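Long-range contacts in pyruvate kinase 1 (Trypanosoma brucei brucei, PDB 4KCT), which catalyses phosphoryl transfer from phosphoenolpyruvate to ADP, giving pyruvate and ATP, and has an intrinsic decarboxylase activity, probably on oxaloacetate: residues A[88-93]-A[127-132]; A[395-400]-A[415-420]; A[406-411]-A[433-438]. All coordinates share one frame; numbering follows the deposited sequence.

How the contacts relate
Contact 1 comes first along the chain and closes before the other two open. It lies in the small beta domain inserted in the barrel domain, its centre about 49 Å from that of contact 2 and about 40 Å from that of contact 3, across the chain's centre. Contacts 2 and 3 share the alpha/beta domain, with centres about 9 Å apart, and their segments alternate in sequence: strand 396-400, helix 405-412, strand 419-423, then the turn into strand 438-442. Ile-419 N probably bonds Ser-437 O, and Ile-410 packs on Val-399. Each contributes one residue to the fructose 2,6-bisphosphate effector site, whereas contact 1 belongs to the mobile lid domain of this family.

Contact 1 of 3, residues A[88-93]-A[127-132]; sequences PEIRTG and IDYPQL
Segments 88-93 and 127-132 meet at a single backbone bridge, Thr-92 against Ile-127, with CA atoms 4.3 Å apart. Asp-128 holds the N-H and C=O of Arg-91 along one edge. Arg-91 O accepts Asp-128 N at 3.0 Å, nearly along the C=O axis, while Arg-91 N donates to Asp-128 OD1, also at 3.0 Å. Asp-128 turns back because CG sits in the crowded position between its backbone N and carbonyl carbon (chi1 67°), and the N-H of Arg-91 reaches OD1 from above the carboxylate plane. Aspartate suits the place, its short acid supplying an acceptor. Water 2 donates to Asp-128 OD2 at 2.5 Å and to Glu-89 O, and water 3 links OD2 to Thr-92 O. The Arg-91 guanidinium, 4.6 Å from NE to Asp-128 OD2, may help to stabilise the carboxylate, though too far for a salt bridge; Glu-89 OE1 lies closer, above one face. Below this polar layer Ile-90 crosses its neighbours obliquely: CG2 presses on Ile-127 CG2 at a tight 3.5 Å, and CD1 lies 3.8 Å from Tyr-129 CG. Branched isoleucines fill this buried layer with Ile-178, while the Tyr-129 hydroxyl bonds Asp-186 N. The bridge joins the chain just beyond the outermost strands of the mixed sheet, 90-91 and 124-126, in the small beta-barrel B domain that pyruvate kinases carry as a lid over the active site.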
loop_
_atom_site.group_PDB
_atom_site.type_symbol
_atom_site.label_atom_id
_atom_site.label_comp_id
_atom_site.label_asym_id
_atom_site.label_seq_id
_atom_site.Cartn_x
_atom_site.Cartn_y
_atom_site.Cartn_z
ATOM N N PRO A 88 23.635 -1.335 -39.306
ATOM C CA PRO A 88 25.087 -1.222 -39.338
ATOM C C PRO A 88 25.714 -2.537 -38.945
ATOM O O PRO A 88 25.072 -3.356 -38.265
ATOM C CB PRO A 88 25.370 -0.171 -38.253
ATOM C CG PRO A 88 24.268 -0.380 -37.266
ATOM C CD PRO A 88 23.056 -0.699 -38.105
ATOM N N GLU A 89 26.911 -2.812 -39.451
ATOM C CA GLU A 89 27.626 -3.997 -39.002
ATOM C C GLU A 89 29.131 -3.816 -39.077
ATOM O O GLU A 89 29.628 -2.923 -39.774
ATOM C CB GLU A 89 27.188 -5.234 -39.792
ATOM C CG GLU A 89 27.212 -5.056 -41.288
ATOM C CD GLU A 89 26.823 -6.326 -42.025
ATOM O OE1 GLU A 89 27.088 -6.411 -43.242
ATOM O OE2 GLU A 89 26.235 -7.230 -41.393
ATOM N N ILE A 90 29.816 -4.485 -38.175
ATOM C CA ILE A 90 31.253 -4.588 -38.246
ATOM C C ILE A 90 31.568 -6.019 -38.607
ATOM O O ILE A 90 30.998 -6.958 -38.035
ATOM C CB ILE A 90 31.905 -4.264 -36.889
ATOM C CG1 ILE A 90 31.486 -2.872 -36.415
ATOM C CG2 ILE A 90 33.424 -4.434 -36.969
ATOM C CD1 ILE A 90 31.878 -2.584 -34.974
ATOM N N ARG A 91 32.443 -6.194 -39.585
ATOM C CA ARG A 91 32.839 -7.517 -40.004
ATOM C C ARG A 91 34.344 -7.653 -40.093
ATOM O O ARG A 91 35.073 -6.637 -40.193
ATOM C CB ARG A 91 32.163 -7.872 -41.341
ATOM C CG ARG A 91 30.658 -8.143 -41.204
ATOM C CD ARG A 91 30.003 -8.470 -42.543
ATOM N NE ARG A 91 30.399 -7.505 -43.574
ATOM C CZ ARG A 91 30.318 -7.716 -44.892
ATOM N NH1 ARG A 91 30.752 -6.787 -45.738
ATOM N NH2 ARG A 91 29.793 -8.842 -45.369
ATOM N N THR A 92 34.828 -8.901 -40.040
ATOM C CA THR A 92 36.214 -9.208 -40.380
ATOM C C THR A 92 36.432 -8.940 -41.860
ATOM O O THR A 92 35.467 -8.853 -42.631
ATOM C CB THR A 92 36.564 -10.696 -40.089
ATOM O OG1 THR A 92 35.922 -11.542 -41.052
ATOM C CG2 THR A 92 36.107 -11.112 -38.677
ATOM N N GLY A 93 37.697 -8.949 -42.274
ATOM C CA GLY A 93 38.046 -9.130 -43.678
ATOM C C GLY A 93 37.918 -10.574 -44.147
ATOM O O GLY A 93 37.199 -11.382 -43.537
ATOM N N ILE A 127 39.630 -6.064 -39.239
ATOM C CA ILE A 127 38.251 -5.745 -38.820
ATOM C C ILE A 127 37.915 -4.344 -39.334
ATOM O O ILE A 127 38.762 -3.447 -39.271
ATOM C CB ILE A 127 38.128 -5.820 -37.276
ATOM C CG1 ILE A 127 38.172 -7.278 -36.820
ATOM C CG2 ILE A 127 36.841 -5.163 -36.787
ATOM C CD1 ILE A 127 38.240 -7.440 -35.300
ATOM N N ASP A 128 36.754 -4.194 -39.978
ATOM C CA ASP A 128 36.473 -3.005 -40.797
ATOM C C ASP A 128 35.867 -1.841 -39.997
ATOM O O ASP A 128 35.101 -1.064 -40.535
ATOM C CB ASP A 128 35.571 -3.356 -41.995
ATOM C CG ASP A 128 34.135 -3.774 -41.566
ATOM O OD1 ASP A 128 33.761 -3.606 -40.386
ATOM O OD2 ASP A 128 33.377 -4.246 -42.421
ATOM N N TYR A 129 36.284 -1.681 -38.746
ATOM C CA TYR A 129 35.847 -0.540 -37.913
ATOM C C TYR A 129 37.045 0.295 -37.460
ATOM O O TYR A 129 37.826 -0.168 -36.648
ATOM C CB TYR A 129 35.094 -1.063 -36.668
ATOM C CG TYR A 129 34.574 0.020 -35.773
ATOM C CD1 TYR A 129 33.615 0.918 -36.231
ATOM C CD2 TYR A 129 35.111 0.220 -34.501
ATOM C CE1 TYR A 129 33.175 1.950 -35.435
ATOM C CE2 TYR A 129 34.662 1.261 -33.683
ATOM C CZ TYR A 129 33.674 2.092 -34.149
ATOM O OH TYR A 129 33.225 3.123 -33.388
ATOM N N PRO A 130 37.229 1.508 -38.049
ATOM C CA PRO A 130 38.499 2.244 -37.916
ATOM C C PRO A 130 38.802 2.697 -36.514
ATOM O O PRO A 130 39.953 2.783 -36.147
ATOM C CB PRO A 130 38.298 3.467 -38.821
ATOM C CG PRO A 130 37.351 2.999 -39.874
ATOM C CD PRO A 130 36.470 1.940 -39.244
ATOM N N GLN A 131 37.770 2.914 -35.702
ATOM C CA GLN A 131 37.972 3.329 -34.316
ATOM C C GLN A 131 38.237 2.175 -33.348
ATOM O O GLN A 131 38.154 2.353 -32.132
ATOM C CB GLN A 131 36.788 4.151 -33.838
ATOM C CG GLN A 131 36.697 5.520 -34.507
ATOM C CD GLN A 131 37.794 6.436 -34.032
ATOM O OE1 GLN A 131 38.145 6.437 -32.844
ATOM N NE2 GLN A 131 38.438 7.124 -34.970
ATOM N N LEU A 132 38.520 0.985 -33.878
ATOM C CA LEU A 132 38.617 -0.210 -33.023
ATOM C C LEU A 132 39.544 -0.002 -31.799
ATOM O O LEU A 132 39.197 -0.381 -30.683
ATOM C CB LEU A 132 39.080 -1.430 -33.833
ATOM C CG LEU A 132 39.295 -2.726 -33.048
ATOM C CD1 LEU A 132 37.954 -3.276 -32.587
ATOM C CD2 LEU A 132 40.026 -3.753 -33.897
HETATM O O HOH W 1 32.159 -1.310 -39.733
HETATM O O HOH W 2 30.883 -4.379 -42.272
HETATM O O HOH W 3 34.638 -6.654 -44.187
#

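Contact 2 of 3, residues A[395-400]-A[415-420]. With FDP (2,6-di-O-phosphono-beta-D-fructofuranose), chain F.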
loop_
_atom_site.group_PDB
_atom_site.type_symbol
_atom_site.label_atom_id
_atom_site.label_comp_id
_atom_site.label_asym_id
_atom_site.label_seq_id
_atom_site.Cartn_x
_atom_site.Cartn_y
_atom_site.Cartn_z
ATOM N N LYS A 395 -17.720 -4.754 -21.044
ATOM C CA LYS A 395 -17.193 -5.815 -21.921
ATOM C C LYS A 395 -16.370 -5.277 -23.093
ATOM O O LYS A 395 -15.579 -6.018 -23.711
ATOM C CB LYS A 395 -18.328 -6.717 -22.419
ATOM C CG LYS A 395 -18.948 -7.526 -21.293
ATOM C CD LYS A 395 -19.684 -8.743 -21.794
ATOM C CE LYS A 395 -20.170 -9.569 -20.625
ATOM N NZ LYS A 395 -21.340 -10.404 -21.021
ATOM N N ALA A 396 -16.504 -3.989 -23.358
ATOM C CA ALA A 396 -15.653 -3.345 -24.353
ATOM C C ALA A 396 -15.535 -1.866 -24.099
ATOM O O ALA A 396 -16.395 -1.260 -23.448
ATOM C CB ALA A 396 -16.191 -3.600 -25.783
ATOM N N MET A 397 -14.527 -1.264 -24.712
ATOM C CA MET A 397 -14.457 0.172 -24.810
ATOM C C MET A 397 -14.455 0.515 -26.284
ATOM O O MET A 397 -14.108 -0.322 -27.119
ATOM C CB MET A 397 -13.168 0.668 -24.155
ATOM C CG MET A 397 -13.056 0.267 -22.670
ATOM S SD MET A 397 -11.548 0.938 -21.915
ATOM C CE MET A 397 -11.906 2.712 -21.927
ATOM N N LEU A 398 -14.847 1.735 -26.600
ATOM C CA LEU A 398 -14.923 2.198 -27.971
ATOM C C LEU A 398 -14.299 3.590 -27.996
ATOM O O LEU A 398 -14.625 4.420 -27.146
ATOM C CB LEU A 398 -16.406 2.277 -28.391
ATOM C CG LEU A 398 -16.770 2.925 -29.728
ATOM C CD1 LEU A 398 -16.024 2.253 -30.854
ATOM C CD2 LEU A 398 -18.276 2.752 -29.935
ATOM N N VAL A 399 -13.351 3.823 -28.908
ATOM C CA VAL A 399 -12.688 5.128 -29.007
ATOM C C VAL A 399 -12.623 5.554 -30.479
ATOM O O VAL A 399 -12.416 4.718 -31.363
ATOM C CB VAL A 399 -11.250 5.099 -28.394
ATOM C CG1 VAL A 399 -10.365 4.044 -29.090
ATOM C CG2 VAL A 399 -10.596 6.499 -28.423
ATOM N N LEU A 400 -12.929 6.825 -30.745
ATOM C CA LEU A 400 -12.693 7.401 -32.092
ATOM C C LEU A 400 -11.274 7.947 -32.170
ATOM O O LEU A 400 -10.866 8.745 -31.319
ATOM C CB LEU A 400 -13.692 8.535 -32.380
ATOM C CG LEU A 400 -15.065 8.091 -32.926
ATOM C CD1 LEU A 400 -15.617 6.930 -32.118
ATOM C CD2 LEU A 400 -16.047 9.265 -32.929
ATOM N N PRO A 415 -6.785 -1.790 -19.924
ATOM C CA PRO A 415 -8.076 -2.392 -19.595
ATOM C C PRO A 415 -8.043 -3.919 -19.775
ATOM O O PRO A 415 -7.150 -4.449 -20.464
ATOM C CB PRO A 415 -9.036 -1.753 -20.624
ATOM C CG PRO A 415 -8.168 -1.378 -21.784
ATOM C CD PRO A 415 -6.847 -0.960 -21.144
ATOM N N ASN A 416 -9.035 -4.627 -19.210
ATOM C CA ASN A 416 -9.062 -6.082 -19.376
ATOM C C ASN A 416 -10.005 -6.511 -20.521
ATOM O O ASN A 416 -10.294 -7.687 -20.673
ATOM C CB ASN A 416 -9.418 -6.786 -18.066
ATOM C CG ASN A 416 -10.827 -6.484 -17.618
ATOM O OD1 ASN A 416 -11.611 -5.927 -18.386
ATOM N ND2 ASN A 416 -11.205 -6.982 -16.433
ATOM N N CYS A 417 -10.543 -5.543 -21.260
ATOM C CA CYS A 417 -11.518 -5.841 -22.338
ATOM C C CYS A 417 -10.958 -5.338 -23.661
ATOM O O CYS A 417 -10.032 -4.554 -23.655
ATOM C CB CYS A 417 -12.861 -5.144 -22.056
ATOM S SG CYS A 417 -12.719 -3.346 -21.827
ATOM N N PRO A 418 -11.634 -5.656 -24.791
ATOM C CA PRO A 418 -11.209 -5.126 -26.083
ATOM C C PRO A 418 -11.393 -3.600 -26.176
ATOM O O PRO A 418 -12.315 -3.023 -25.548
ATOM C CB PRO A 418 -12.146 -5.825 -27.080
ATOM C CG PRO A 418 -12.563 -7.077 -26.376
ATOM C CD PRO A 418 -12.672 -6.697 -24.932
ATOM N N ILE A 419 -10.496 -2.955 -26.893
ATOM C CA ILE A 419 -10.656 -1.540 -27.227
ATOM C C ILE A 419 -10.981 -1.432 -28.716
ATOM O O ILE A 419 -10.107 -1.619 -29.578
ATOM C CB ILE A 419 -9.359 -0.778 -26.997
ATOM C CG1 ILE A 419 -8.873 -0.948 -25.555
ATOM C CG2 ILE A 419 -9.514 0.705 -27.386
ATOM C CD1 ILE A 419 -7.447 -0.445 -25.376
ATOM N N ILE A 420 -12.250 -1.205 -29.024
ATOM C CA ILE A 420 -12.651 -0.991 -30.403
ATOM C C ILE A 420 -12.318 0.431 -30.827
ATOM O O ILE A 420 -12.738 1.381 -30.183
ATOM C CB ILE A 420 -14.168 -1.210 -30.559
ATOM C CG1 ILE A 420 -14.525 -2.659 -30.146
ATOM C CG2 ILE A 420 -14.602 -0.919 -31.998
ATOM C CD1 ILE A 420 -16.011 -2.882 -29.981
HETATM P P1 FDP F . -13.032 13.880 -34.626
HETATM O O1P FDP F . -14.360 13.530 -33.988
HETATM O O2P FDP F . -12.681 12.940 -35.752
HETATM O O3P FDP F . -12.831 15.356 -34.927
HETATM O O1 FDP F . -11.280 16.295 -32.971
HETATM C C1 FDP F . -12.098 15.522 -32.087
HETATM C C2 FDP F . -11.677 14.061 -32.186
HETATM O O2 FDP F . -11.888 13.512 -33.517
HETATM C C3 FDP F . -12.357 13.176 -31.147
HETATM O O3 FDP F . -13.714 12.899 -31.487
HETATM C C4 FDP F . -11.497 11.927 -31.241
HETATM O O4 FDP F . -11.670 11.034 -30.127
HETATM C C5 FDP F . -10.106 12.540 -31.282
HETATM O O5 FDP F . -10.283 13.890 -31.850
HETATM C C6 FDP F . -9.167 11.705 -32.144
HETATM O O6 FDP F . -7.831 12.145 -31.891
HETATM P P2 FDP F . -6.594 11.230 -32.394
HETATM O O4P FDP F . -6.688 9.946 -31.553
HETATM O O5P FDP F . -6.872 11.032 -33.852
HETATM O O6P FDP F . -5.369 12.052 -32.078
#
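Met-397 and Pro-415 cross at about a right angle, the sulfur set against CB and CG of the proline, with SD 3.9 Å from Pro-415 CB. Met-397 reaches there with CG anti to its carbonyl carbon (chi1 -59°) and a bend at chi3, and on the way CG passes 3.7 Å from Cys-417 SG. A flexible, unbranched side chain is well suited to following this loop surface, and helix 377-392 packs on it too. Val-399 and Ile-419 share this face of the sheet; they lie side by side, pointing the same way, with CG1 of the valine against CG2 of the isoleucine, and Ile-410 of helix 405-412 covers both. Bridges of Met-397 with Ile-419 and Leu-398 with Ile-420 make the strands parallel neighbours in a beta-alpha-beta unit, strand 396-400, helix 405-412, strand 419-423, in the alpha/beta domain. On the other face Leu-398 and Ile-420 cross obliquely, CD1 meeting CG2 at 3.7 Å beneath helix 455-467. Backbone bonds fix this pairing: Met-397 N gives to Pro-418 O at 2.9 Å, Ile-420 N to Met-397 O at 2.8 Å from above the carbonyl plane, and Val-399 N to Ile-420 O, nearly along the C=O axis. Proline, without an N-H, can still serve as an acceptor here. Where strand 396-400 ends, Leu-400 O accepts the sugar hydroxyl O4 of fructose 2,6-bisphosphate at 2.7 Å.

Contact 3 of 3, residues A[406-411]-A[433-438]. With FDP (2,6-di-O-phosphono-beta-D-fructofuranose), chain F.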
loop_
_atom_site.group_PDB
_atom_site.type_symbol
_atom_site.label_atom_id
_atom_site.label_comp_id
_atom_site.label_asym_id
_atom_site.label_seq_id
_atom_site.Cartn_x
_atom_site.Cartn_y
_atom_site.Cartn_z
ATOM N N SER A 406 -5.311 8.395 -29.471
ATOM C CA SER A 406 -6.276 8.143 -28.398
ATOM C C SER A 406 -6.419 6.668 -28.119
ATOM O O SER A 406 -6.676 6.274 -26.983
ATOM C CB SER A 406 -7.662 8.718 -28.726
ATOM O OG SER A 406 -7.588 10.118 -28.990
ATOM N N ALA A 407 -6.314 5.835 -29.151
ATOM C CA ALA A 407 -6.392 4.383 -28.901
ATOM C C ALA A 407 -5.199 3.895 -28.086
ATOM O O ALA A 407 -5.350 3.059 -27.181
ATOM C CB ALA A 407 -6.517 3.605 -30.211
ATOM N N ARG A 408 -3.999 4.330 -28.466
ATOM C CA ARG A 408 -2.803 3.991 -27.688
ATOM C C ARG A 408 -2.870 4.517 -26.243
ATOM O O ARG A 408 -2.330 3.904 -25.329
ATOM C CB ARG A 408 -1.531 4.507 -28.393
ATOM C CG ARG A 408 -1.190 3.709 -29.667
ATOM C CD ARG A 408 0.187 4.110 -30.232
ATOM N NE ARG A 408 0.101 5.358 -30.971
ATOM C CZ ARG A 408 -0.269 5.461 -32.244
ATOM N NH1 ARG A 408 -0.560 4.370 -32.984
ATOM N NH2 ARG A 408 -0.394 6.657 -32.775
ATOM N N LEU A 409 -3.480 5.678 -26.061
ATOM C CA LEU A 409 -3.619 6.269 -24.736
ATOM C C LEU A 409 -4.546 5.452 -23.825
ATOM O O LEU A 409 -4.301 5.335 -22.632
ATOM C CB LEU A 409 -4.131 7.718 -24.858
ATOM C CG LEU A 409 -3.875 8.689 -23.706
ATOM C CD1 LEU A 409 -2.409 8.626 -23.214
ATOM C CD2 LEU A 409 -4.243 10.117 -24.165
ATOM N N ILE A 410 -5.619 4.925 -24.375
ATOM C CA ILE A 410 -6.460 3.976 -23.633
ATOM C C ILE A 410 -5.766 2.648 -23.357
ATOM O O ILE A 410 -5.762 2.166 -22.222
ATOM C CB ILE A 410 -7.767 3.706 -24.367
ATOM C CG1 ILE A 410 -8.606 5.006 -24.422
ATOM C CG2 ILE A 410 -8.549 2.574 -23.678
ATOM C CD1 ILE A 410 -9.882 4.845 -25.245
ATOM N N SER A 411 -5.100 2.102 -24.372
ATOM C CA SER A 411 -4.324 0.860 -24.181
ATOM C C SER A 411 -3.218 1.020 -23.133
ATOM O O SER A 411 -2.887 0.074 -22.408
ATOM C CB SER A 411 -3.721 0.385 -25.524
ATOM O OG SER A 411 -3.044 -0.867 -25.347
ATOM N N ASN A 433 -2.162 -2.415 -34.882
ATOM C CA ASN A 433 -1.858 -3.846 -34.681
ATOM C C ASN A 433 -0.704 -4.114 -33.721
ATOM O O ASN A 433 -0.536 -5.267 -33.256
ATOM C CB ASN A 433 -1.533 -4.541 -36.027
ATOM C CG ASN A 433 -2.778 -4.957 -36.798
ATOM O OD1 ASN A 433 -3.548 -5.768 -36.329
ATOM N ND2 ASN A 433 -2.867 -4.532 -38.051
ATOM N N VAL A 434 0.145 -3.116 -33.455
ATOM C CA VAL A 434 1.162 -3.320 -32.401
ATOM C C VAL A 434 0.732 -2.886 -30.995
ATOM O O VAL A 434 1.537 -2.885 -30.081
ATOM C CB VAL A 434 2.535 -2.722 -32.737
ATOM C CG1 VAL A 434 3.120 -3.397 -33.968
ATOM C CG2 VAL A 434 2.428 -1.213 -32.951
ATOM N N THR A 435 -0.545 -2.570 -30.816
ATOM C CA THR A 435 -0.978 -2.003 -29.553
ATOM C C THR A 435 -1.957 -2.922 -28.856
ATOM O O THR A 435 -2.946 -3.365 -29.457
ATOM C CB THR A 435 -1.580 -0.602 -29.765
ATOM O OG1 THR A 435 -0.498 0.321 -29.981
ATOM C CG2 THR A 435 -2.352 -0.167 -28.545
ATOM N N ARG A 436 -1.642 -3.276 -27.603
ATOM C CA ARG A 436 -2.409 -4.289 -26.884
ATOM C C ARG A 436 -3.910 -3.953 -26.892
ATOM O O ARG A 436 -4.291 -2.806 -26.579
ATOM C CB ARG A 436 -1.893 -4.386 -25.438
ATOM C CG ARG A 436 -2.556 -5.487 -24.591
ATOM C CD ARG A 436 -1.989 -5.443 -23.162
ATOM N NE ARG A 436 -2.611 -6.442 -22.293
ATOM C CZ ARG A 436 -3.749 -6.254 -21.619
ATOM N NH1 ARG A 436 -4.241 -7.242 -20.884
ATOM N NH2 ARG A 436 -4.393 -5.081 -21.670
ATOM N N SER A 437 -4.756 -4.976 -27.124
ATOM C CA SER A 437 -6.250 -4.887 -26.923
ATOM C C SER A 437 -7.053 -4.271 -28.066
ATOM O O SER A 437 -8.266 -4.400 -28.092
ATOM C CB SER A 437 -6.604 -4.128 -25.636
ATOM O OG SER A 437 -5.872 -4.637 -24.554
ATOM N N VAL A 438 -6.399 -3.505 -28.932
ATOM C CA VAL A 438 -7.116 -2.668 -29.898
ATOM C C VAL A 438 -7.561 -3.499 -31.079
ATOM O O VAL A 438 -6.823 -4.397 -31.526
ATOM C CB VAL A 438 -6.254 -1.476 -30.396
ATOM C CG1 VAL A 438 -6.989 -0.709 -31.484
ATOM C CG2 VAL A 438 -5.962 -0.542 -29.229
HETATM P P1 FDP F . -13.032 13.880 -34.626
HETATM O O1P FDP F . -14.360 13.530 -33.988
HETATM O O2P FDP F . -12.681 12.940 -35.752
HETATM O O3P FDP F . -12.831 15.356 -34.927
HETATM O O1 FDP F . -11.280 16.295 -32.971
HETATM C C1 FDP F . -12.098 15.522 -32.087
HETATM C C2 FDP F . -11.677 14.061 -32.186
HETATM O O2 FDP F . -11.888 13.512 -33.517
HETATM C C3 FDP F . -12.357 13.176 -31.147
HETATM O O3 FDP F . -13.714 12.899 -31.487
HETATM C C4 FDP F . -11.497 11.927 -31.241
HETATM O O4 FDP F . -11.670 11.034 -30.127
HETATM C C5 FDP F . -10.106 12.540 -31.282
HETATM O O5 FDP F . -10.283 13.890 -31.850
HETATM C C6 FDP F . -9.167 11.705 -32.144
HETATM O O6 FDP F . -7.831 12.145 -31.891
HETATM P P2 FDP F . -6.594 11.230 -32.394
HETATM O O4P FDP F . -6.688 9.946 -31.553
HETATM O O5P FDP F . -6.872 11.032 -33.852
HETATM O O6P FDP F . -5.369 12.052 -32.078
HETATM O O HOH W 4 0.007 1.393 -32.489
HETATM O O HOH W 5 -4.226 -2.695 -23.212
#
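One direct hydrogen bond joins helix 405-412 to the turn before strand 438-442. Ser-411 OG, anti to its backbone N (chi1 -176°), donates to Arg-436 O at 2.6 Å, in the carbonyl plane and on a lone pair. Serine suits this place because its small hydroxyl lets the turn come close while supplying a partner for the carbonyl.

Water extends the polar link at two points. Water 5 donates to Ser-411 OG and Ser-437 OG and takes a bond from Arg-436 NH2 at 2.8 Å, lying at the guanidinium edge; the same nitrogen also holds Pro-415 O, anchoring the extended arginine beyond the turn. Water 4 joins Arg-408 NH1, likewise in plane at the guanidinium edge, to Thr-435 OG1.

Residues 435-438 form a type II beta turn, with Ser-437 at a positive phi of 83° and only a weak closing bond from Val-438 N to Thr-435 O; it feeds the chain into the edge strand of the alpha/beta domain's sheet.

Van der Waals contacts fill in around these bonds. Thr-435 CG2, anti to its backbone N, presses on Ser-411 CB at a tight 3.4 Å, while OG1 sits 3.5 Å from Arg-408 CG, the two side chains crossing at about a right angle. Threonine thus offers a methyl to Ser-411, and a hydroxyl that reaches the arginine's NH1 through water 4. Val-438 CG2 lies more loosely against Ala-407 CB.

At the beginning of the helix, Ser-406 N and OG both donate to O4P of fructose 2,6-bisphosphate, OG at 2.7 Å; the helix dipole probably strengthens this grip.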